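Local coordinates for protein ribokinase (Giardia lamblia, PDB 6WHJ) that probably phosphorylates D-ribose at its O-5 hydroxyl, using magnesium-bound ATP as phosphate donor, and so delivers ribose 5-phosphate to central metabolism, at residues Ile247-Thr250 with Lys251-Glu254; Phe280-Arg283 with Leu284-Ala288. All coordinates share one frame; numbering follows the deposited sequence.

Interaction 1 (Ile247-Thr250 with Lys251-Glu254); sequences IVQT and KSYE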
ATOM      1  N   ILE B 247      -5.836 -33.995   8.998  1.00 28.97           N
ATOM      2  CA  ILE B 247      -4.559 -34.668   8.790  1.00 29.27           C
ATOM      3  C   ILE B 247      -4.831 -35.948   8.016  1.00 29.58           C
ATOM      4  O   ILE B 247      -5.620 -36.791   8.456  1.00 29.86           O
ATOM      5  CB  ILE B 247      -3.864 -34.968  10.125  1.00 28.31           C
ATOM      6  CG1 ILE B 247      -3.627 -33.673  10.892  1.00 28.54           C
ATOM      7  CG2 ILE B 247      -2.546 -35.688   9.886  1.00 27.24           C
ATOM      8  CD1 ILE B 247      -3.308 -33.887  12.339  1.00 25.14           C
ATOM      9  N   VAL B 248      -4.174 -36.103   6.875  1.00 28.85           N
ATOM     10  CA  VAL B 248      -4.284 -37.307   6.064  1.00 30.21           C
ATOM     11  C   VAL B 248      -2.899 -37.899   5.911  1.00 27.77           C
ATOM     12  O   VAL B 248      -1.958 -37.192   5.533  1.00 27.06           O
ATOM     13  CB  VAL B 248      -4.913 -37.028   4.687  1.00 33.93           C
ATOM     14  CG1 VAL B 248      -5.094 -38.325   3.916  1.00 31.11           C
ATOM     15  CG2 VAL B 248      -6.247 -36.316   4.846  1.00 29.83           C
ATOM     16  N   GLN B 249      -2.774 -39.192   6.206  1.00 32.08           N
ATOM     17  CA  GLN B 249      -1.529 -39.914   5.986  1.00 31.32           C
ATOM     18  C   GLN B 249      -1.417 -40.305   4.521  1.00 30.27           C
ATOM     19  O   GLN B 249      -2.405 -40.705   3.902  1.00 35.48           O
ATOM     20  CB  GLN B 249      -1.487 -41.179   6.839  1.00 30.62           C
ATOM     21  CG  GLN B 249      -0.108 -41.798   6.933  1.00 32.14           C
ATOM     22  CD  GLN B 249      -0.006 -42.802   8.053  1.00 35.71           C
ATOM     23  OE1 GLN B 249      -0.997 -43.127   8.703  1.00 39.43           O
ATOM     24  NE2 GLN B 249       1.209 -43.258   8.326  1.00 38.49           N
ATOM     25  N   THR B 250      -0.214 -40.202   3.961  1.00 28.10           N
ATOM     26  CA  THR B 250      -0.008 -40.695   2.604  1.00 34.20           C
ATOM     27  C   THR B 250      -0.057 -42.227   2.567  1.00 35.41           C
ATOM     28  O   THR B 250       0.109 -42.907   3.582  1.00 31.96           O
ATOM     29  CB  THR B 250       1.325 -40.196   2.041  1.00 35.47           C
ATOM     30  OG1 THR B 250       2.405 -40.655   2.860  1.00 31.72           O
ATOM     31  CG2 THR B 250       1.355 -38.664   1.986  1.00 31.59           C
ATOM     32  N   LYS B 251      -0.353 -42.760   1.377  1.00 37.76           N
ATOM     33  CA  LYS B 251      -0.376 -44.198   1.077  1.00 40.36           C
ATOM     34  C   LYS B 251      -1.563 -44.925   1.702  1.00 38.67           C
ATOM     35  O   LYS B 251      -2.260 -45.667   1.005  1.00 38.84           O
ATOM     36  CB  LYS B 251       0.914 -44.908   1.523  1.00 43.06           C
ATOM     37  CG  LYS B 251       2.229 -44.260   1.074  1.00 42.57           C
ATOM     38  CD  LYS B 251       2.303 -44.050  -0.431  1.00 43.05           C
ATOM     39  CE  LYS B 251       3.531 -43.217  -0.795  1.00 42.56           C
ATOM     40  NZ  LYS B 251       3.278 -42.310  -1.955  1.00 45.08           N
ATOM     41  N   SER B 252      -1.827 -44.703   2.992  1.00 40.22           N
ATOM     42  CA  SER B 252      -2.929 -45.374   3.680  1.00 38.31           C
ATOM     43  C   SER B 252      -4.186 -44.531   3.783  1.00 36.51           C
ATOM     44  O   SER B 252      -5.285 -45.089   3.885  1.00 38.76           O
ATOM     45  CB  SER B 252      -2.522 -45.768   5.105  1.00 35.20           C
ATOM     46  OG  SER B 252      -2.352 -44.616   5.924  1.00 36.81           O
ATOM     47  N   TYR B 253      -4.036 -43.208   3.764  1.00 35.53           N
ATOM     48  CA  TYR B 253      -5.127 -42.235   3.880  1.00 36.53           C
ATOM     49  C   TYR B 253      -5.858 -42.316   5.220  1.00 34.30           C
ATOM     50  O   TYR B 253      -7.022 -41.918   5.316  1.00 33.25           O
ATOM     51  CB  TYR B 253      -6.101 -42.353   2.699  1.00 38.56           C
ATOM     52  CG  TYR B 253      -5.364 -42.251   1.379  1.00 39.61           C
ATOM     53  CD1 TYR B 253      -4.852 -41.040   0.943  1.00 29.46           C
ATOM     54  CD2 TYR B 253      -5.144 -43.377   0.595  1.00 39.68           C
ATOM     55  CE1 TYR B 253      -4.158 -40.947  -0.240  1.00 34.63           C
ATOM     56  CE2 TYR B 253      -4.449 -43.291  -0.600  1.00 39.26           C
ATOM     57  CZ  TYR B 253      -3.954 -42.073  -1.011  1.00 39.06           C
ATOM     58  OH  TYR B 253      -3.254 -41.987  -2.195  1.00 38.85           O
ATOM     59  N   GLU B 254      -5.172 -42.756   6.279  1.00 31.14           N
ATOM     60  CA  GLU B 254      -5.723 -42.563   7.613  1.00 32.84           C
ATOM     61  C   GLU B 254      -5.901 -41.078   7.872  1.00 34.71           C
ATOM     62  O   GLU B 254      -5.086 -40.255   7.451  1.00 34.08           O
ATOM     63  CB  GLU B 254      -4.846 -43.189   8.704  1.00 31.04           C
ATOM     64  CG  GLU B 254      -5.067 -44.671   8.889  1.00 37.65           C
ATOM     65  CD  GLU B 254      -6.420 -44.949   9.545  1.00 38.23           C
ATOM     66  OE1 GLU B 254      -7.112 -45.906   9.111  1.00 36.15           O
ATOM     67  OE2 GLU B 254      -6.795 -44.206  10.483  1.00 38.25           O
TER
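Gln249 and Glu254 face each other across the tip of a hairpin, where Gln249 N donates to Glu254 O over 2.8 Å, nearly in line with the acceptor's C=O bond. The same carbonyl takes a CA-H...O contact from Val248 CA at 3.4 Å. One step further into the turn, Tyr253 N reaches Gln249 O in a weak, bent bond of 3.0 Å. At the apex, Ser252 N bonds to Thr250 O at 2.7 Å from above the carbonyl plane, which closes a classic gamma turn around Lys251 (phi 72°, psi -48°). Tyr253 also has a positive phi, and its left-handed backbone brings the chain back toward the strand.

The side chains follow this path. Val248 CG1 meets the edge of the Tyr253 ring at CD1, 4.0 Å away. With CG anti to the backbone N (chi1 -166°), the extended Gln249 carries its amide past Ser252 and brings OE1 to 3.8 Å from Glu254 CB. Ser252 OG accepts a weak bond from Glu254 N, as in an ST turn.

Further out, Thr250 OG1 bonds to Leu233 O, Lys251 NZ to Ser227 OG, and Glu254 pairs with Arg256. The arrangement is a beta-hairpin turn joining strands 245-249 and 255-258 at the antiparallel edge of the ribokinase-fold central sheet.

Interaction 2 (Phe280-Arg283 with Leu284-Ala288); sequences FCVR and LMELA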
ATOM      1  N   PHE B 280       1.867 -25.415  15.897  1.00 28.92           N
ATOM      2  CA  PHE B 280       1.963 -26.800  15.450  1.00 26.76           C
ATOM      3  C   PHE B 280       3.409 -27.279  15.486  1.00 29.30           C
ATOM      4  O   PHE B 280       3.693 -28.390  15.946  1.00 25.35           O
ATOM      5  CB  PHE B 280       1.389 -26.922  14.035  1.00 24.29           C
ATOM      6  CG  PHE B 280       1.507 -28.290  13.446  1.00 25.36           C
ATOM      7  CD1 PHE B 280       0.757 -29.348  13.944  1.00 23.75           C
ATOM      8  CD2 PHE B 280       2.426 -28.542  12.427  1.00 28.79           C
ATOM      9  CE1 PHE B 280       0.876 -30.625  13.401  1.00 27.30           C
ATOM     10  CE2 PHE B 280       2.561 -29.820  11.879  1.00 30.29           C
ATOM     11  CZ  PHE B 280       1.782 -30.866  12.371  1.00 28.37           C
ATOM     12  N   CYS B 281       4.342 -26.438  15.029  1.00 29.81           N
ATOM     13  CA  CYS B 281       5.748 -26.826  15.038  1.00 27.80           C
ATOM     14  C   CYS B 281       6.295 -26.912  16.456  1.00 31.49           C
ATOM     15  O   CYS B 281       7.085 -27.814  16.763  1.00 32.62           O
ATOM     16  CB  CYS B 281       6.571 -25.849  14.203  1.00 25.01           C
ATOM     17  SG  CYS B 281       6.261 -26.006  12.436  1.00 27.98           S
ATOM     18  N   VAL B 282       5.904 -25.981  17.333  1.00 28.30           N
ATOM     19  CA  VAL B 282       6.377 -26.035  18.715  1.00 29.97           C
ATOM     20  C   VAL B 282       5.974 -27.354  19.362  1.00 30.44           C
ATOM     21  O   VAL B 282       6.817 -28.078  19.903  1.00 33.75           O
ATOM     22  CB  VAL B 282       5.859 -24.825  19.517  1.00 31.27           C
ATOM     23  CG1 VAL B 282       6.016 -25.067  21.011  1.00 30.59           C
ATOM     24  CG2 VAL B 282       6.618 -23.579  19.110  1.00 31.52           C
ATOM     25  N   ARG B 283       4.681 -27.695  19.292  1.00 29.86           N
ATOM     26  CA  ARG B 283       4.198 -28.932  19.903  1.00 31.31           C
ATOM     27  C   ARG B 283       4.736 -30.166  19.195  1.00 31.47           C
ATOM     28  O   ARG B 283       4.993 -31.185  19.845  1.00 34.21           O
ATOM     29  CB  ARG B 283       2.674 -28.968  19.899  1.00 30.70           C
ATOM     30  CG  ARG B 283       2.075 -29.974  20.863  1.00 30.87           C
ATOM     31  CD  ARG B 283       2.502 -29.697  22.287  1.00 33.62           C
ATOM     32  NE  ARG B 283       2.065 -30.765  23.178  1.00 36.58           N
ATOM     33  CZ  ARG B 283       2.861 -31.441  24.000  1.00 36.37           C
ATOM     34  NH1 ARG B 283       4.155 -31.149  24.077  1.00 35.64           N
ATOM     35  NH2 ARG B 283       2.349 -32.394  24.765  1.00 35.34           N
ATOM     36  N   LEU B 284       4.905 -30.100  17.875  1.00 29.73           N
ATOM     37  CA  LEU B 284       5.489 -31.217  17.146  1.00 30.54           C
ATOM     38  C   LEU B 284       6.904 -31.480  17.628  1.00 34.68           C
ATOM     39  O   LEU B 284       7.274 -32.623  17.923  1.00 33.89           O
ATOM     40  CB  LEU B 284       5.467 -30.922  15.652  1.00 29.76           C
ATOM     41  CG  LEU B 284       5.641 -32.071  14.672  1.00 31.76           C
ATOM     42  CD1 LEU B 284       4.670 -33.179  15.011  1.00 33.28           C
ATOM     43  CD2 LEU B 284       5.381 -31.559  13.264  1.00 33.12           C
ATOM     44  N   MET B 285       7.699 -30.417  17.751  1.00 35.16           N
ATOM     45  CA  MET B 285       9.072 -30.547  18.222  1.00 33.78           C
ATOM     46  C   MET B 285       9.123 -31.074  19.650  1.00 35.38           C
ATOM     47  O   MET B 285      10.029 -31.839  19.998  1.00 36.98           O
ATOM     48  CB  MET B 285       9.784 -29.194  18.119  1.00 31.66           C
ATOM     49  CG  MET B 285      11.245 -29.204  18.547  1.00 35.12           C
ATOM     50  SD  MET B 285      11.435 -28.836  20.311  1.00 39.76           S
ATOM     51  CE  MET B 285      10.664 -27.224  20.381  1.00 34.99           C
ATOM     52  N   GLU B 286       8.153 -30.695  20.486  1.00 37.97           N
ATOM     53  CA  GLU B 286       8.166 -31.147  21.874  1.00 36.72           C
ATOM     54  C   GLU B 286       7.793 -32.617  21.981  1.00 41.46           C
ATOM     55  O   GLU B 286       8.388 -33.357  22.770  1.00 42.54           O
ATOM     56  CB  GLU B 286       7.222 -30.295  22.717  1.00 32.14           C
ATOM     57  CG  GLU B 286       7.764 -28.919  23.032  1.00 35.95           C
ATOM     58  CD  GLU B 286       6.734 -28.009  23.680  1.00 39.67           C
ATOM     59  OE1 GLU B 286       5.578 -28.452  23.875  1.00 36.14           O
ATOM     60  OE2 GLU B 286       7.095 -26.855  24.018  1.00 41.76           O
ATOM     61  N   LEU B 287       6.820 -33.064  21.180  1.00 40.54           N
ATOM     62  CA  LEU B 287       6.419 -34.466  21.228  1.00 42.06           C
ATOM     63  C   LEU B 287       7.534 -35.390  20.751  1.00 45.56           C
ATOM     64  O   LEU B 287       7.583 -36.558  21.156  1.00 50.52           O
ATOM     65  CB  LEU B 287       5.153 -34.674  20.393  1.00 38.14           C
ATOM     66  CG  LEU B 287       3.886 -34.004  20.935  1.00 36.12           C
ATOM     67  CD1 LEU B 287       2.759 -34.073  19.922  1.00 32.97           C
ATOM     68  CD2 LEU B 287       3.456 -34.596  22.279  1.00 34.66           C
ATOM     69  N   ALA B 288       8.433 -34.888  19.900  1.00 45.51           N
ATOM     70  CA  ALA B 288       9.580 -35.659  19.447  1.00 46.92           C
ATOM     71  C   ALA B 288      10.631 -35.848  20.530  1.00 51.45           C
ATOM     72  O   ALA B 288      11.499 -36.711  20.376  1.00 57.91           O
ATOM     73  CB  ALA B 288      10.206 -34.992  18.224  1.00 48.45           C
TER
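From Phe280 to Leu287 the chain is regular alpha-helix, with Leu284, Met285, Glu286 and Leu287 each donating its N-H to the carbonyl four residues earlier, for example Met285 N to Cys281 O at 2.9 Å. On one flank of this helix Phe280 and Leu284 lie side by side and point the same way, and Leu284 CD2 comes obliquely to the ring, 3.6 Å from Phe280 CE2.

Another flank is polar. The Arg283 chain leaves the helix with CG anti to the backbone N (chi1 -162°) and then bends at chi2, which turns the guanidinium along the helix toward the following turn. There Arg283 NH1 forms a salt bridge with Glu286 OE1 at 3.1 Å, approaching the anti lone pair of that oxygen. The bond is not straight (136° at the hydrogen), and the guanidinium and carboxylate planes stand 68° apart. Leu287 CD2 lies over one face of the same guanidinium, offset toward its rim and 3.5 Å from Arg283 NH2. Beside the bridge, Val282 CG1 rests 3.7 Å from Glu286 OE2.

Both charges have further partners: Arg283 NH2 pairs with Glu306, and Glu286 OE1 with Arg331. Glu286 is thus shared between two arginines, which would be expected to stabilise its negative charge in a buried setting.

Around this end of helix 272-287, the side chains of Cys281, Leu284 and Met285 pack on strand 140-143, those of Val282 and Met285 on Ile9 of strand 9-12, and those of Phe280, Arg283, Leu284 and Leu287 against helix 301-318. The end of helix 272-287 thus lies on the central sheet with helix 301-318 beside it.

In the fold
Coming from the N terminus, the chain first lays down strands 9-12 and 140-143, on which interaction 2 will later pack. Interaction 1 then closes the short loop between strands 245-249 and 255-258, at one margin of the large sheet. After the second of these strands the chain enters helix 272-287, whose last turns form interaction 2. The two contacts follow in series, neither nesting nor crossing, with centres about 20 Å apart and nearest atoms about 5 Å apart. Helix 301-318 joins them: Ile304 touches both Ile247 and Leu284, so this helix bridges the hairpin edge and the helix packed over the sheet's middle.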